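Local coordinates for uncharacterized conserved protein YjbQ/UPF0047 family, ortholog yugU B.subtilis (PDB 1VMH), which is of unknown function but belongs to the conserved YjbQ/UPF0047 family and may assemble as a trimer, at the interface of chains A and B. Sequence-based numbering; all coordinates share one arbitrary frame. Chains: chain A/B, Uncharacterized conserved protein YjbQ/UPF0047 family, ortholog yugU B.subtilis.

Three patches make up this stretch of the A–B interface. Contacts 1 and 3 adjoin, with C-alpha centres about 7 Å apart, and share A:Phe83 and B:Leu79; together they form one mainly apolar region built from helices 69-82 and 96-105 and the residue that follows the first of these. Contact 2 stands apart, its centre about 15 Å from that of contact 1 and about 20 Å from that of contact 3, and brings a loop of chain A against strands and a loop of chain B. Three copies are deposited and the A–B pairing is not an exact two-fold, which would fit a trimer, though the structure alone does not show that it is the biological form.

Contact 1: the interface of chains A and B. Residues chain A 83, 103-104; chain B 79, 104-105.
A:Leu104 and B:Leu104, the same residue in two copies of helix 96-105, pack by apolar contact, their side chains side by side and pointing the same way. The touch is uneven: methyl CD2 of A:Leu104 rests on CB of B:Leu104 at 3.8 Å, so a branch end meets the root of its counterpart. The neighbouring B:Met105 brings its thioether end in at an oblique crossing. Its chain bends at chi2 (-63°) and chi3 (95°), and the terminal methyl CE arrives 4.0 Å from A:Leu104 CD2 while also meeting A:Ser103 CB. Sulfur SD lies 4.1 Å from that same serine carbon. At the margin, A:Phe83 CZ and B:Leu79 CD2 are a looser 4.3 Å apart.

Polar contact here runs through water. Water 1 sits 2.7 Å from carbonyl O of A:Ser103 and equally far from carbonyl O of B:Met105. Water 2 spans the same two atoms, 2.8 Å from A:Ser103 O. Its leg to B:Met105 O is longer, at 3.2 Å. The paired bridges link two backbone carbonyls, both acceptors, that cannot hydrogen-bond to each other. The patch thus joins helix 96-105 of two subunits through apolar side-chain packing and a pair of water bridges, and may support a trimer.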
ATOM      1  N   PHE A  83      -7.007  13.967   8.787  1.00 18.28           N
ATOM      2  CA  PHE A  83      -5.775  14.030   9.558  1.00 18.48           C
ATOM      3  C   PHE A  83      -5.183  15.422   9.436  1.00 18.07           C
ATOM      4  O   PHE A  83      -4.248  15.642   8.666  1.00 18.02           O
ATOM      5  CB  PHE A  83      -4.778  12.986   9.037  1.00 18.54           C
ATOM      6  CG  PHE A  83      -5.286  11.597   9.134  1.00 20.50           C
ATOM      7  CD1 PHE A  83      -5.381  10.966  10.363  1.00 19.66           C
ATOM      8  CD2 PHE A  83      -5.700  10.909   8.001  1.00 24.51           C
ATOM      9  CE1 PHE A  83      -5.879   9.684  10.446  1.00 21.20           C
ATOM     10  CE2 PHE A  83      -6.200   9.596   8.099  1.00 21.90           C
ATOM     11  CZ  PHE A  83      -6.282   9.004   9.315  1.00 21.76           C
ATOM     12  N   SER A 103       2.163   7.011   5.200  1.00 14.48           N
ATOM     13  CA  SER A 103       1.956   5.562   5.414  1.00 14.38           C
ATOM     14  C   SER A 103       0.689   5.113   4.722  1.00 14.67           C
ATOM     15  O   SER A 103       0.602   3.978   4.212  1.00 15.08           O
ATOM     16  CB  SER A 103       1.902   5.194   6.899  1.00 14.71           C
ATOM     17  OG  SER A 103       3.193   4.874   7.397  1.00 15.95           O
ATOM     18  N   LEU A 104      -0.319   5.989   4.692  1.00 13.46           N
ATOM     19  CA  LEU A 104      -1.577   5.646   4.031  1.00 15.24           C
ATOM     20  C   LEU A 104      -1.460   5.516   2.533  1.00 13.73           C
ATOM     21  O   LEU A 104      -2.105   4.636   1.914  1.00 13.89           O
ATOM     22  CB  LEU A 104      -2.677   6.655   4.355  1.00 13.48           C
ATOM     23  CG  LEU A 104      -3.179   6.723   5.798  1.00 15.35           C
ATOM     24  CD1 LEU A 104      -4.112   7.902   6.065  1.00 16.54           C
ATOM     25  CD2 LEU A 104      -3.855   5.458   6.229  1.00 17.41           C
TER
ATOM     26  N   LEU B  79      -4.758   6.926  14.016  1.00 15.54           N
ATOM     27  CA  LEU B  79      -5.512   5.840  13.364  1.00 15.45           C
ATOM     28  C   LEU B  79      -6.641   5.317  14.264  1.00 16.21           C
ATOM     29  O   LEU B  79      -7.756   5.059  13.795  1.00 17.31           O
ATOM     30  CB  LEU B  79      -4.586   4.693  12.981  1.00 15.42           C
ATOM     31  CG  LEU B  79      -3.602   4.943  11.838  1.00 16.78           C
ATOM     32  CD1 LEU B  79      -2.725   3.742  11.618  1.00 16.80           C
ATOM     33  CD2 LEU B  79      -4.313   5.363  10.529  1.00 19.65           C
ATOM     34  N   LEU B 104      -5.153  -0.494   5.584  1.00 13.46           N
ATOM     35  CA  LEU B 104      -4.628   0.848   5.335  1.00 15.24           C
ATOM     36  C   LEU B 104      -3.122   0.918   5.327  1.00 13.73           C
ATOM     37  O   LEU B 104      -2.520   1.668   4.522  1.00 13.89           O
ATOM     38  CB  LEU B 104      -5.165   1.859   6.348  1.00 13.48           C
ATOM     39  CG  LEU B 104      -6.660   2.180   6.311  1.00 15.35           C
ATOM     40  CD1 LEU B 104      -7.133   3.025   7.491  1.00 16.54           C
ATOM     41  CD2 LEU B 104      -7.070   2.849   5.035  1.00 17.41           C
ATOM     42  N   MET B 105      -2.474   0.190   6.213  1.00 13.50           N
ATOM     43  CA  MET B 105      -0.999   0.126   6.201  1.00 13.00           C
ATOM     44  C   MET B 105      -0.502  -0.697   5.027  1.00 13.93           C
ATOM     45  O   MET B 105       0.479  -0.332   4.352  1.00 15.36           O
ATOM     46  CB  MET B 105      -0.463  -0.463   7.517  1.00 13.06           C
ATOM     47  CG  MET B 105      -0.757   0.390   8.738  1.00 13.78           C
ATOM     48  SD  MET B 105       0.013   2.024   8.723  1.00 15.15           S
ATOM     49  CE  MET B 105      -1.319   3.024   8.044  1.00 15.72           C
TER
HETATM   50  O   HOH W   1       2.188   1.798   4.565  1.00 10.53           O
HETATM   51  O   HOH W   2      -0.254   2.098   2.343  1.00 14.97           O

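Contact 2: the interface of chains A and B. Residues chain A 53-57; chain B 64-65, 121-124.
The loop after strand 48-53 of chain A lies against the end of strand 59-65, the start of strand 124-130 and the loop leading into it in chain B, with B:Gln124 reaching across to A:Cys54. The B:Gln124 side chain is extended beyond CG, which is anti to the backbone N (chi1 -172°), and its amide NE2 donates to carbonyl O of A:Cys54 at 3.0 Å. The bond is nearly straight and uses a carbonyl lone pair, with the acceptor almost in the amide plane. OE1 accepts from backbone N of B:Gly121 at 2.8 Å, the donor tilted from the carbonyl plane; the two bonds together set the amide rotation. OE1 also meets the edge of the A:Phe53 ring, in its plane, 3.4 Å from CE1; ring and amide are turned 68° apart.

Farther along, methyl CG2 of A:Thr57 presses on the B:Asn64–B:Glu65 peptide, 3.5 Å from B:Glu65 N. That nitrogen is already hydrogen-bonded to B:Asn64 OD1 at 2.7 Å. Hydroxyl OG1 of A:Thr57 meets water 4, which also reaches carboxylate OE1 of B:Glu65 and the B:Thr122 and B:Trp123 carbonyls. Water 3 joins A:Thr57 N and carbonyls of A:Pro55 and B:Thr122. These bonds hold the loop on its neighbour and may steady the assembly if it is the biological one.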
ATOM      1  N   PHE A  53      10.016   3.984  -5.456  1.00 12.33           N
ATOM      2  CA  PHE A  53      10.179   4.028  -3.986  1.00 13.43           C
ATOM      3  C   PHE A  53      10.474   5.465  -3.497  1.00 12.51           C
ATOM      4  O   PHE A  53      11.339   6.168  -4.081  1.00 13.14           O
ATOM      5  CB  PHE A  53      11.332   3.106  -3.555  1.00 13.39           C
ATOM      6  CG  PHE A  53      11.485   2.945  -2.055  1.00 13.40           C
ATOM      7  CD1 PHE A  53      12.255   3.845  -1.319  1.00 14.34           C
ATOM      8  CD2 PHE A  53      10.873   1.900  -1.387  1.00 13.22           C
ATOM      9  CE1 PHE A  53      12.383   3.681   0.043  1.00 14.11           C
ATOM     10  CE2 PHE A  53      10.997   1.768  -0.032  1.00 14.52           C
ATOM     11  CZ  PHE A  53      11.716   2.656   0.675  1.00 15.05           C
ATOM     12  N   CYS A  54       9.786   5.877  -2.422  1.00 13.80           N
ATOM     13  CA  CYS A  54      10.001   7.168  -1.826  1.00 12.92           C
ATOM     14  C   CYS A  54      10.811   7.035  -0.549  1.00 13.64           C
ATOM     15  O   CYS A  54      10.317   6.448   0.436  1.00 13.68           O
ATOM     16  CB  CYS A  54       8.664   7.823  -1.530  1.00 14.97           C
ATOM     17  SG  CYS A  54       8.807   9.359  -0.687  1.00 15.49           S
ATOM     18  N   PRO A  55      12.027   7.577  -0.512  1.00 12.81           N
ATOM     19  CA  PRO A  55      12.865   7.457   0.701  1.00 13.30           C
ATOM     20  C   PRO A  55      12.534   8.447   1.817  1.00 13.56           C
ATOM     21  O   PRO A  55      13.278   8.489   2.835  1.00 16.90           O
ATOM     22  CB  PRO A  55      14.270   7.721   0.160  1.00 14.98           C
ATOM     23  CG  PRO A  55      14.031   8.714  -0.939  1.00 13.02           C
ATOM     24  CD  PRO A  55      12.725   8.307  -1.587  1.00 11.79           C
ATOM     25  N   HIS A  56      11.465   9.222   1.688  1.00 12.31           N
ATOM     26  CA  HIS A  56      11.081  10.242   2.641  1.00 12.97           C
ATOM     27  C   HIS A  56       9.892   9.781   3.465  1.00 12.91           C
ATOM     28  O   HIS A  56       8.902   9.346   2.913  1.00 15.03           O
ATOM     29  CB  HIS A  56      10.700  11.493   1.865  1.00 14.43           C
ATOM     30  CG  HIS A  56      11.786  11.954   0.949  1.00 15.70           C
ATOM     31  ND1 HIS A  56      12.967  12.487   1.422  1.00 13.81           N
ATOM     32  CD2 HIS A  56      11.870  11.983  -0.404  1.00 14.78           C
ATOM     33  CE1 HIS A  56      13.742  12.795   0.387  1.00 14.22           C
ATOM     34  NE2 HIS A  56      13.091  12.517  -0.725  1.00 15.87           N
ATOM     35  N   THR A  57       9.959   9.941   4.771  1.00 13.12           N
ATOM     36  CA  THR A  57       8.908   9.482   5.665  1.00 12.80           C
ATOM     37  C   THR A  57       7.695  10.412   5.747  1.00 12.89           C
ATOM     38  O   THR A  57       6.720  10.053   6.380  1.00 13.64           O
ATOM     39  CB  THR A  57       9.461   9.202   7.031  1.00 14.41           C
ATOM     40  OG1 THR A  57      10.033  10.394   7.545  1.00 15.75           O
ATOM     41  CG2 THR A  57      10.499   8.097   6.972  1.00 16.99           C
TER
ATOM     42  N   ASN B  64       8.394   3.958   7.863  1.00 12.17           N
ATOM     43  CA  ASN B  64       8.183   5.304   8.360  1.00 13.58           C
ATOM     44  C   ASN B  64       9.342   5.673   9.274  1.00 13.91           C
ATOM     45  O   ASN B  64      10.337   4.955   9.360  1.00 13.51           O
ATOM     46  CB  ASN B  64       6.788   5.474   8.995  1.00 16.13           C
ATOM     47  CG  ASN B  64       6.202   6.864   8.767  1.00 13.74           C
ATOM     48  OD1 ASN B  64       6.806   7.855   9.175  1.00 13.86           O
ATOM     49  ND2 ASN B  64       5.042   6.941   8.093  1.00 16.19           N
ATOM     50  N   GLU B  65       9.222   6.825   9.930  1.00 12.84           N
ATOM     51  CA  GLU B  65      10.234   7.352  10.855  1.00 14.75           C
ATOM     52  C   GLU B  65      10.611   6.327  11.912  1.00 15.43           C
ATOM     53  O   GLU B  65       9.723   5.797  12.595  1.00 15.39           O
ATOM     54  CB  GLU B  65       9.648   8.581  11.543  1.00 16.24           C
ATOM     55  CG  GLU B  65      10.382   9.070  12.784  1.00 19.00           C
ATOM     56  CD  GLU B  65      11.700   9.709  12.457  1.00 17.87           C
ATOM     57  OE1 GLU B  65      11.765  10.495  11.488  1.00 18.31           O
ATOM     58  OE2 GLU B  65      12.688   9.412  13.147  1.00 17.54           O
ATOM     59  N   GLY B 121      15.871   5.724   3.201  1.00 13.61           N
ATOM     60  CA  GLY B 121      16.174   7.118   3.451  1.00 14.41           C
ATOM     61  C   GLY B 121      16.575   7.391   4.892  1.00 15.42           C
ATOM     62  O   GLY B 121      16.705   6.482   5.701  1.00 16.07           O
ATOM     63  N   THR B 122      16.775   8.677   5.189  1.00 18.80           N
ATOM     64  CA  THR B 122      17.209   9.107   6.491  1.00 18.59           C
ATOM     65  C   THR B 122      16.122   8.814   7.523  1.00 15.19           C
ATOM     66  O   THR B 122      14.961   9.244   7.384  1.00 17.95           O
ATOM     67  CB  THR B 122      17.513  10.610   6.490  1.00 20.86           C
ATOM     68  OG1 THR B 122      18.481  10.912   5.469  1.00 25.39           O
ATOM     69  CG2 THR B 122      18.094  11.022   7.825  1.00 26.59           C
ATOM     70  N   TRP B 123      16.524   8.051   8.539  1.00 14.84           N
ATOM     71  CA  TRP B 123      15.624   7.632   9.601  1.00 13.72           C
ATOM     72  C   TRP B 123      14.337   6.966   9.073  1.00 13.31           C
ATOM     73  O   TRP B 123      13.256   7.208   9.600  1.00 14.34           O
ATOM     74  CB  TRP B 123      15.322   8.843  10.538  1.00 14.72           C
ATOM     75  CG  TRP B 123      16.573   9.445  11.194  1.00 15.75           C
ATOM     76  CD1 TRP B 123      17.036  10.722  11.089  1.00 21.86           C
ATOM     77  CD2 TRP B 123      17.544   8.732  11.959  1.00 15.93           C
ATOM     78  NE1 TRP B 123      18.217  10.860  11.792  1.00 19.11           N
ATOM     79  CE2 TRP B 123      18.548   9.656  12.340  1.00 16.10           C
ATOM     80  CE3 TRP B 123      17.643   7.394  12.404  1.00 16.83           C
ATOM     81  CZ2 TRP B 123      19.646   9.284  13.121  1.00 21.81           C
ATOM     82  CZ3 TRP B 123      18.746   7.032  13.193  1.00 22.72           C
ATOM     83  CH2 TRP B 123      19.723   7.975  13.536  1.00 19.69           C
ATOM     84  N   GLN B 124      14.490   6.172   8.011  1.00 13.71           N
ATOM     85  CA  GLN B 124      13.426   5.431   7.447  1.00 11.72           C
ATOM     86  C   GLN B 124      13.615   3.957   7.799  1.00 12.66           C
ATOM     87  O   GLN B 124      14.577   3.332   7.441  1.00 14.82           O
ATOM     88  CB  GLN B 124      13.400   5.659   5.937  1.00 14.67           C
ATOM     89  CG  GLN B 124      12.206   5.080   5.289  1.00 15.06           C
ATOM     90  CD  GLN B 124      12.180   5.305   3.790  1.00 13.86           C
ATOM     91  OE1 GLN B 124      13.184   5.095   3.078  1.00 13.72           O
ATOM     92  NE2 GLN B 124      10.996   5.635   3.279  1.00 13.98           N
TER
HETATM   93  O   HOH W   3      13.172   9.962   5.294  1.00 20.22           O
HETATM   94  O   HOH W   4      12.344  10.105   8.995  1.00 21.86           O

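Contact 3: the interface of chains A and B. Residues chain A 82-83, 100; chain B 78-79, 82.
The ring of A:Phe83 meets B:Val82 across the interface, and the two side chains cross at about a right angle. Methyl CG2 of the valine lies 3.5 Å from CE1 and 3.8 Å from CZ, so the far rim of the ring makes the contact. In the plane of the ring, at its edge, comes backbone O of B:Asn78, 3.9 Å from CE1. B:Val82 also meets its own counterpart: CG1 of A:Val82 approaches CG2 of B:Val82 at 3.9 Å, again with crossed side chains. On the other flank, methyl CD1 of A:Ile100 touches CB of B:Asn78 at 3.9 Å.

Behind this first shell, chain A clamps its own ring. A:Val82 CG1 sits 3.5 Å above one face of A:Phe83, offset toward the rim, and A:Ile100 CG2 lies 3.8 Å above the opposite face, over the ring centre. With CG anti to the carbonyl carbon (chi1 -60°), the phenyl group enters this sandwich and points its rim at chain B. A:Val82 does two jobs: CG1, anti to the backbone N (chi1 175°), both backs the ring and meets B:Val82. The patch packs the end of helix 69-82, the phenylalanine after it and A:Ile100 of helix 96-105 against the last turns of the neighbour's helix 69-82, and may contribute to association by apolar burial.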
ATOM      1  N   VAL A  82      -9.335  14.725   7.421  1.00 19.81           N
ATOM      2  CA  VAL A  82      -9.374  13.595   8.331  1.00 20.38           C
ATOM      3  C   VAL A  82      -8.169  13.558   9.286  1.00 18.10           C
ATOM      4  O   VAL A  82      -8.317  13.202  10.471  1.00 20.07           O
ATOM      5  CB  VAL A  82      -9.474  12.285   7.530  1.00 19.37           C
ATOM      6  CG1 VAL A  82      -9.399  11.046   8.473  1.00 21.16           C
ATOM      7  CG2 VAL A  82     -10.742  12.292   6.746  1.00 21.30           C
ATOM      8  N   PHE A  83      -7.007  13.967   8.787  1.00 18.28           N
ATOM      9  CA  PHE A  83      -5.775  14.030   9.558  1.00 18.48           C
ATOM     10  C   PHE A  83      -5.183  15.422   9.436  1.00 18.07           C
ATOM     11  O   PHE A  83      -4.248  15.642   8.666  1.00 18.02           O
ATOM     12  CB  PHE A  83      -4.778  12.986   9.037  1.00 18.54           C
ATOM     13  CG  PHE A  83      -5.286  11.597   9.134  1.00 20.50           C
ATOM     14  CD1 PHE A  83      -5.381  10.966  10.363  1.00 19.66           C
ATOM     15  CD2 PHE A  83      -5.700  10.909   8.001  1.00 24.51           C
ATOM     16  CE1 PHE A  83      -5.879   9.684  10.446  1.00 21.20           C
ATOM     17  CE2 PHE A  83      -6.200   9.596   8.099  1.00 21.90           C
ATOM     18  CZ  PHE A  83      -6.282   9.004   9.315  1.00 21.76           C
ATOM     19  N   ILE A 100       1.521  10.316   8.791  1.00 12.21           N
ATOM     20  CA  ILE A 100       0.347   9.448   8.710  1.00 13.86           C
ATOM     21  C   ILE A 100      -0.062   9.282   7.258  1.00 13.87           C
ATOM     22  O   ILE A 100      -0.284   8.173   6.780  1.00 14.17           O
ATOM     23  CB  ILE A 100      -0.824  10.020   9.508  1.00 14.46           C
ATOM     24  CG1 ILE A 100      -0.521   9.968  11.009  1.00 15.43           C
ATOM     25  CG2 ILE A 100      -2.103   9.275   9.210  1.00 17.26           C
ATOM     26  CD1 ILE A 100      -1.371  10.903  11.798  1.00 17.90           C
TER
ATOM     27  N   ASN B  78      -3.777   8.379  16.229  1.00 12.75           N
ATOM     28  CA  ASN B  78      -4.671   9.030  15.283  1.00 14.16           C
ATOM     29  C   ASN B  78      -5.400   8.038  14.371  1.00 16.55           C
ATOM     30  O   ASN B  78      -6.558   8.270  14.018  1.00 16.12           O
ATOM     31  CB  ASN B  78      -3.974  10.176  14.559  1.00 15.82           C
ATOM     32  CG  ASN B  78      -3.818  11.390  15.462  1.00 18.21           C
ATOM     33  OD1 ASN B  78      -4.769  12.183  15.632  1.00 17.90           O
ATOM     34  ND2 ASN B  78      -2.668  11.494  16.118  1.00 16.39           N
ATOM     35  N   LEU B  79      -4.758   6.926  14.016  1.00 15.54           N
ATOM     36  CA  LEU B  79      -5.512   5.840  13.364  1.00 15.45           C
ATOM     37  C   LEU B  79      -6.641   5.317  14.264  1.00 16.21           C
ATOM     38  O   LEU B  79      -7.756   5.059  13.795  1.00 17.31           O
ATOM     39  CB  LEU B  79      -4.586   4.693  12.981  1.00 15.42           C
ATOM     40  CG  LEU B  79      -3.602   4.943  11.838  1.00 16.78           C
ATOM     41  CD1 LEU B  79      -2.725   3.742  11.618  1.00 16.80           C
ATOM     42  CD2 LEU B  79      -4.313   5.363  10.529  1.00 19.65           C
ATOM     43  N   VAL B  82      -9.659   7.765  14.334  1.00 19.81           N
ATOM     44  CA  VAL B  82     -10.475   7.739  13.133  1.00 20.38           C
ATOM     45  C   VAL B  82     -11.268   6.430  12.980  1.00 18.10           C
ATOM     46  O   VAL B  82     -12.430   6.448  12.531  1.00 20.07           O
ATOM     47  CB  VAL B  82      -9.591   7.988  11.898  1.00 19.37           C
ATOM     48  CG1 VAL B  82     -10.417   7.850  10.584  1.00 21.16           C
ATOM     49  CG2 VAL B  82      -8.974   9.340  12.009  1.00 21.30           C
TER